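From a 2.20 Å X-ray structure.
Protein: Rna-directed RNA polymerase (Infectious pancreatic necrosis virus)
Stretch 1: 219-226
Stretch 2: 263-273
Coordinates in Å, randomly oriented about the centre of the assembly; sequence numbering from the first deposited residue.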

ATOM      1  N   TRP B 219     -25.335  -2.125  -1.556  1.00 59.23           N
ATOM      2  CA  TRP B 219     -25.706  -3.460  -1.117  1.00 60.91           C
ATOM      3  C   TRP B 219     -24.739  -4.128  -0.167  1.00 63.72           C
ATOM      4  O   TRP B 219     -23.595  -3.684   0.009  1.00 60.48           O
ATOM      5  CB  TRP B 219     -25.853  -4.353  -2.363  1.00 61.26           C
ATOM      6  CG  TRP B 219     -26.977  -3.918  -3.263  1.00 64.83           C
ATOM      7  CD1 TRP B 219     -28.311  -4.154  -3.085  1.00 69.97           C
ATOM      8  CD2 TRP B 219     -26.865  -3.081  -4.419  1.00 64.61           C
ATOM      9  NE1 TRP B 219     -29.036  -3.562  -4.096  1.00 71.08           N
ATOM     10  CE2 TRP B 219     -28.174  -2.881  -4.919  1.00 71.28           C
ATOM     11  CE3 TRP B 219     -25.781  -2.475  -5.082  1.00 64.08           C
ATOM     12  CZ2 TRP B 219     -28.426  -2.140  -6.078  1.00 71.31           C
ATOM     13  CZ3 TRP B 219     -26.034  -1.725  -6.219  1.00 66.33           C
ATOM     14  CH2 TRP B 219     -27.339  -1.564  -6.706  1.00 69.39           C
ATOM     15  N   ALA B 220     -25.218  -5.237   0.431  1.00 61.84           N
ATOM     16  CA  ALA B 220     -24.421  -6.123   1.273  1.00 61.54           C
ATOM     17  C   ALA B 220     -23.386  -6.827   0.367  1.00 63.98           C
ATOM     18  O   ALA B 220     -23.728  -7.149  -0.775  1.00 65.17           O
ATOM     19  CB  ALA B 220     -25.327  -7.142   1.958  1.00 63.89           C
ATOM     20  N   PRO B 221     -22.139  -7.060   0.819  1.00 57.33           N
ATOM     21  CA  PRO B 221     -21.132  -7.670  -0.071  1.00 55.90           C
ATOM     22  C   PRO B 221     -21.541  -8.958  -0.794  1.00 60.93           C
ATOM     23  O   PRO B 221     -21.214  -9.073  -1.976  1.00 60.86           O
ATOM     24  CB  PRO B 221     -19.957  -7.944   0.867  1.00 56.23           C
ATOM     25  CG  PRO B 221     -20.078  -6.889   1.889  1.00 60.47           C
ATOM     26  CD  PRO B 221     -21.548  -6.703   2.120  1.00 58.07           C
ATOM     27  N   SER B 222     -22.232  -9.914  -0.115  1.00 58.09           N
ATOM     28  CA  SER B 222     -22.642 -11.195  -0.716  1.00 59.36           C
ATOM     29  C   SER B 222     -23.561 -11.021  -1.935  1.00 66.73           C
ATOM     30  O   SER B 222     -23.614 -11.913  -2.786  1.00 67.34           O
ATOM     31  CB  SER B 222     -23.340 -12.080   0.310  1.00 63.37           C
ATOM     32  OG  SER B 222     -24.579 -11.526   0.731  1.00 68.78           O
ATOM     33  N   TRP B 223     -24.290  -9.885  -2.012  1.00 64.36           N
ATOM     34  CA  TRP B 223     -25.208  -9.595  -3.111  1.00 65.63           C
ATOM     35  C   TRP B 223     -24.447  -9.209  -4.408  1.00 67.82           C
ATOM     36  O   TRP B 223     -25.066  -9.068  -5.461  1.00 68.93           O
ATOM     37  CB  TRP B 223     -26.191  -8.491  -2.701  1.00 65.13           C
ATOM     38  CG  TRP B 223     -27.263  -8.944  -1.758  1.00 68.31           C
ATOM     39  CD1 TRP B 223     -27.093  -9.567  -0.556  1.00 71.67           C
ATOM     40  CD2 TRP B 223     -28.675  -8.741  -1.910  1.00 70.26           C
ATOM     41  NE1 TRP B 223     -28.316  -9.785   0.042  1.00 73.50           N
ATOM     42  CE2 TRP B 223     -29.302  -9.254  -0.751  1.00 76.11           C
ATOM     43  CE3 TRP B 223     -29.471  -8.139  -2.900  1.00 72.65           C
ATOM     44  CZ2 TRP B 223     -30.698  -9.233  -0.579  1.00 78.00           C
ATOM     45  CZ3 TRP B 223     -30.852  -8.116  -2.730  1.00 76.84           C
ATOM     46  CH2 TRP B 223     -31.452  -8.657  -1.582  1.00 78.79           C
ATOM     47  N   LEU B 224     -23.120  -9.036  -4.326  1.00 61.28           N
ATOM     48  CA  LEU B 224     -22.275  -8.711  -5.476  1.00 59.10           C
ATOM     49  C   LEU B 224     -21.825 -10.013  -6.197  1.00 63.23           C
ATOM     50  O   LEU B 224     -21.163  -9.955  -7.242  1.00 61.84           O
ATOM     51  CB  LEU B 224     -21.073  -7.856  -5.026  1.00 56.51           C
ATOM     52  CG  LEU B 224     -21.233  -6.323  -5.128  1.00 59.33           C
ATOM     53  CD1 LEU B 224     -22.370  -5.792  -4.228  1.00 59.62           C
ATOM     54  CD2 LEU B 224     -19.921  -5.621  -4.824  1.00 57.95           C
ATOM     55  N   ILE B 225     -22.233 -11.182  -5.646  1.00 60.26           N
ATOM     56  CA  ILE B 225     -21.961 -12.489  -6.224  1.00 59.96           C
ATOM     57  C   ILE B 225     -23.168 -12.884  -7.045  1.00 67.39           C
ATOM     58  O   ILE B 225     -24.284 -12.998  -6.533  1.00 67.79           O
ATOM     59  CB  ILE B 225     -21.584 -13.604  -5.201  1.00 62.36           C
ATOM     60  CG1 ILE B 225     -20.330 -13.257  -4.388  1.00 59.68           C
ATOM     61  CG2 ILE B 225     -21.404 -14.959  -5.933  1.00 63.69           C
ATOM     62  CD1 ILE B 225     -20.317 -13.911  -3.048  1.00 60.21           C
ATOM     63  N   ASN B 226     -22.932 -13.104  -8.319  1.00 66.89           N
ATOM     64  CA  ASN B 226     -23.956 -13.540  -9.240  1.00 69.82           C
ATOM     65  C   ASN B 226     -23.587 -14.964  -9.660  1.00 76.65           C
ATOM     66  O   ASN B 226     -22.773 -15.129 -10.570  1.00 75.70           O
ATOM     67  CB  ASN B 226     -24.047 -12.544 -10.419  1.00 70.97           C
ATOM     68  CG  ASN B 226     -24.963 -12.924 -11.568  1.00 94.24           C
ATOM     69  OD1 ASN B 226     -25.811 -13.839 -11.488  1.00 84.44           O
ATOM     70  ND2 ASN B 226     -24.814 -12.196 -12.667  1.00 85.17           N
ATOM     71  N   ALA B 263     -16.597 -14.303   6.289  1.00 60.63           N
ATOM     72  CA  ALA B 263     -16.355 -12.901   5.923  1.00 58.28           C
ATOM     73  C   ALA B 263     -17.606 -12.256   5.339  1.00 61.70           C
ATOM     74  O   ALA B 263     -17.984 -11.185   5.789  1.00 60.90           O
ATOM     75  CB  ALA B 263     -15.219 -12.815   4.932  1.00 56.90           C
ATOM     76  N   LEU B 264     -18.271 -12.925   4.380  1.00 59.28           N
ATOM     77  CA  LEU B 264     -19.503 -12.456   3.747  1.00 59.52           C
ATOM     78  C   LEU B 264     -20.598 -12.288   4.783  1.00 66.52           C
ATOM     79  O   LEU B 264     -21.207 -11.227   4.826  1.00 67.23           O
ATOM     80  CB  LEU B 264     -19.970 -13.415   2.627  1.00 59.85           C
ATOM     81  CG  LEU B 264     -19.068 -13.536   1.400  1.00 61.33           C
ATOM     82  CD1 LEU B 264     -19.519 -14.680   0.508  1.00 61.89           C
ATOM     83  CD2 LEU B 264     -19.004 -12.232   0.619  1.00 60.80           C
ATOM     84  N   VAL B 265     -20.799 -13.295   5.662  1.00 63.52           N
ATOM     85  CA  VAL B 265     -21.801 -13.257   6.724  1.00 64.46           C
ATOM     86  C   VAL B 265     -21.527 -12.043   7.638  1.00 68.98           C
ATOM     87  O   VAL B 265     -22.443 -11.254   7.875  1.00 71.36           O
ATOM     88  CB  VAL B 265     -21.882 -14.603   7.522  1.00 69.31           C
ATOM     89  CG1 VAL B 265     -22.729 -14.464   8.788  1.00 70.98           C
ATOM     90  CG2 VAL B 265     -22.419 -15.735   6.655  1.00 69.99           C
ATOM     91  N   LEU B 266     -20.278 -11.880   8.110  1.00 63.22           N
ATOM     92  CA  LEU B 266     -19.907 -10.795   9.020  1.00 61.76           C
ATOM     93  C   LEU B 266     -19.978  -9.417   8.355  1.00 62.97           C
ATOM     94  O   LEU B 266     -20.533  -8.499   8.967  1.00 62.55           O
ATOM     95  CB  LEU B 266     -18.509 -11.030   9.616  1.00 60.82           C
ATOM     96  CG  LEU B 266     -18.370 -12.179  10.628  1.00 67.42           C
ATOM     97  CD1 LEU B 266     -16.961 -12.245  11.159  1.00 66.50           C
ATOM     98  CD2 LEU B 266     -19.388 -12.050  11.810  1.00 71.73           C
ATOM     99  N   ALA B 267     -19.432  -9.271   7.114  1.00 57.40           N
ATOM    100  CA  ALA B 267     -19.464  -8.004   6.367  1.00 56.18           C
ATOM    101  C   ALA B 267     -20.907  -7.619   6.037  1.00 61.94           C
ATOM    102  O   ALA B 267     -21.260  -6.459   6.237  1.00 62.32           O
ATOM    103  CB  ALA B 267     -18.627  -8.087   5.102  1.00 55.58           C
ATOM    104  N   ASP B 268     -21.758  -8.597   5.628  1.00 59.05           N
ATOM    105  CA  ASP B 268     -23.183  -8.379   5.358  1.00 60.59           C
ATOM    106  C   ASP B 268     -23.908  -7.844   6.584  1.00 64.63           C
ATOM    107  O   ASP B 268     -24.612  -6.838   6.501  1.00 64.84           O
ATOM    108  CB  ASP B 268     -23.879  -9.694   4.945  1.00 64.13           C
ATOM    109  CG  ASP B 268     -23.765 -10.134   3.501  1.00 72.78           C
ATOM    110  OD1 ASP B 268     -22.802  -9.708   2.816  1.00 71.40           O
ATOM    111  OD2 ASP B 268     -24.598 -10.959   3.073  1.00 78.33           O
ATOM    112  N   SER B 269     -23.748  -8.545   7.721  1.00 61.72           N
ATOM    113  CA  SER B 269     -24.419  -8.219   8.980  1.00 63.14           C
ATOM    114  C   SER B 269     -23.987  -6.859   9.507  1.00 65.59           C
ATOM    115  O   SER B 269     -24.836  -6.121   9.988  1.00 66.30           O
ATOM    116  CB  SER B 269     -24.157  -9.297  10.028  1.00 67.60           C
ATOM    117  OG  SER B 269     -24.591 -10.573   9.586  1.00 78.67           O
ATOM    118  N   PHE B 270     -22.690  -6.515   9.384  1.00 59.69           N
ATOM    119  CA  PHE B 270     -22.197  -5.235   9.871  1.00 58.47           C
ATOM    120  C   PHE B 270     -22.796  -4.057   9.095  1.00 63.57           C
ATOM    121  O   PHE B 270     -23.302  -3.138   9.730  1.00 63.91           O
ATOM    122  CB  PHE B 270     -20.652  -5.165   9.841  1.00 57.50           C
ATOM    123  CG  PHE B 270     -20.103  -3.871  10.396  1.00 57.36           C
ATOM    124  CD1 PHE B 270     -20.252  -3.553  11.745  1.00 60.31           C
ATOM    125  CD2 PHE B 270     -19.460  -2.957   9.564  1.00 58.16           C
ATOM    126  CE1 PHE B 270     -19.746  -2.351  12.260  1.00 60.91           C
ATOM    127  CE2 PHE B 270     -18.950  -1.751  10.077  1.00 60.03           C
ATOM    128  CZ  PHE B 270     -19.098  -1.458  11.420  1.00 58.78           C
ATOM    129  N   ILE B 271     -22.735  -4.077   7.747  1.00 61.22           N
ATOM    130  CA  ILE B 271     -23.245  -2.991   6.897  1.00 61.68           C
ATOM    131  C   ILE B 271     -24.798  -2.884   7.013  1.00 69.54           C
ATOM    132  O   ILE B 271     -25.316  -1.762   7.040  1.00 69.97           O
ATOM    133  CB  ILE B 271     -22.732  -3.090   5.409  1.00 63.39           C
ATOM    134  CG1 ILE B 271     -22.952  -1.775   4.611  1.00 63.40           C
ATOM    135  CG2 ILE B 271     -23.279  -4.300   4.643  1.00 64.27           C
ATOM    136  CD1 ILE B 271     -22.079  -0.604   5.038  1.00 64.39           C
ATOM    137  N   ARG B 272     -25.513  -4.034   7.138  1.00 68.42           N
ATOM    138  CA  ARG B 272     -26.976  -4.079   7.274  1.00 70.33           C
ATOM    139  C   ARG B 272     -27.418  -3.534   8.634  1.00 75.71           C
ATOM    140  O   ARG B 272     -28.354  -2.733   8.690  1.00 76.25           O
ATOM    141  CB  ARG B 272     -27.484  -5.515   7.062  1.00 71.49           C
ATOM    142  CG  ARG B 272     -28.951  -5.786   7.463  1.00 78.50           C
ATOM    143  CD  ARG B 272     -29.484  -7.104   6.924  1.00 79.36           C
ATOM    144  NE  ARG B 272     -28.539  -8.205   7.123  1.00 87.04           N
ATOM    145  CZ  ARG B 272     -27.961  -8.881   6.138  1.00 96.24           C
ATOM    146  NH1 ARG B 272     -28.256  -8.606   4.872  1.00 79.06           N
ATOM    147  NH2 ARG B 272     -27.101  -9.854   6.410  1.00 84.01           N
ATOM    148  N   ASP B 273     -26.735  -3.959   9.720  1.00 73.10           N
ATOM    149  CA  ASP B 273     -27.034  -3.519  11.090  1.00 74.00           C
ATOM    150  C   ASP B 273     -26.723  -2.051  11.270  1.00 75.74           C
ATOM    151  O   ASP B 273     -27.443  -1.382  11.996  1.00 76.90           O
ATOM    152  CB  ASP B 273     -26.272  -4.342  12.140  1.00 75.77           C
ATOM    153  CG  ASP B 273     -26.867  -5.696  12.486  1.00 90.07           C
ATOM    154  OD1 ASP B 273     -27.813  -6.138  11.782  1.00 91.39           O
ATOM    155  OD2 ASP B 273     -26.383  -6.322  13.455  1.00 98.12           O
TER

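A short turn can be fastened to the flank of a helix by a single carboxylate, provided that both of its oxygens find donors and that apolar side chains close round it. The packing of residues 219-226 of this viral RNA polymerase against the helix 263-273 illustrates the principle, with 368 Å² of surface buried between the two.

Followed from its start, the helix first offers Leu-264. Its CA-to-CB bond runs sideways to the turn, but the m,t rotamer brings the end of the side chain nearer. Leu-264 CD1 lies 3.7 Å from CD1 of Ile-225, and CD2 of Leu-264 is also near that atom, at 4.2 Å; CD2 further approaches CA of Ser-222 at 4.0 Å and CB of Pro-221 at 4.4 Å. A branched apolar side chain suits this position, since its two methyls touch Pro-221, Ser-222 and Ile-225 together.

One helical turn later, Ala-267 points toward the other stretch. Its methyl group, CB, meets CG of Pro-221 at 3.7 Å, a close apolar contact in which a small side chain lets the proline ring settle near the helix.

Asp-268 is the centre of the contact. Its CA-to-CB bond also runs sideways, and with chi1 at -82° the carboxylate reaches the start of the 3-10 segment. There the backbone N of Ser-222 donates to Asp-268 OD1 at 3.0 Å, with a nearly straight N-H...O angle of 169°. The same serine, its chi1 in the p well, donates from OG to Asp-268 OD2 over a very short 2.4 Å. One residue thus satisfies both carboxylate oxygens, one through its backbone and the other through its side chain. Pro-221 has no N-H to contribute, yet its CD packs 3.3 Å from Asp-268 OD1, and Ala-220 CB lies 3.7 Å from that same oxygen. These apolar neighbours help bury the carboxyl group, and the two hydrogen bonds from Ser-222 give its oxygens partners there.

Ile-271, again pointing toward the turn, continues the apolar surface beyond the carboxylate. Its CG2 packs 3.9 Å from CD of Pro-221 and 4.0 Å from CA of Ala-220, so the proline ring touches both Ala-267 and Ile-271, residues one helical turn apart.

Arg-272 completes the contact at its partly exposed margin. Its long side chain brings NH1 to 4.4 Å from CB of Ala-220, a loose approach that adds to the packing around the alanine without a hydrogen bond to the other stretch. Specific polar pairing at the centre and apolar packing around it together define the fit.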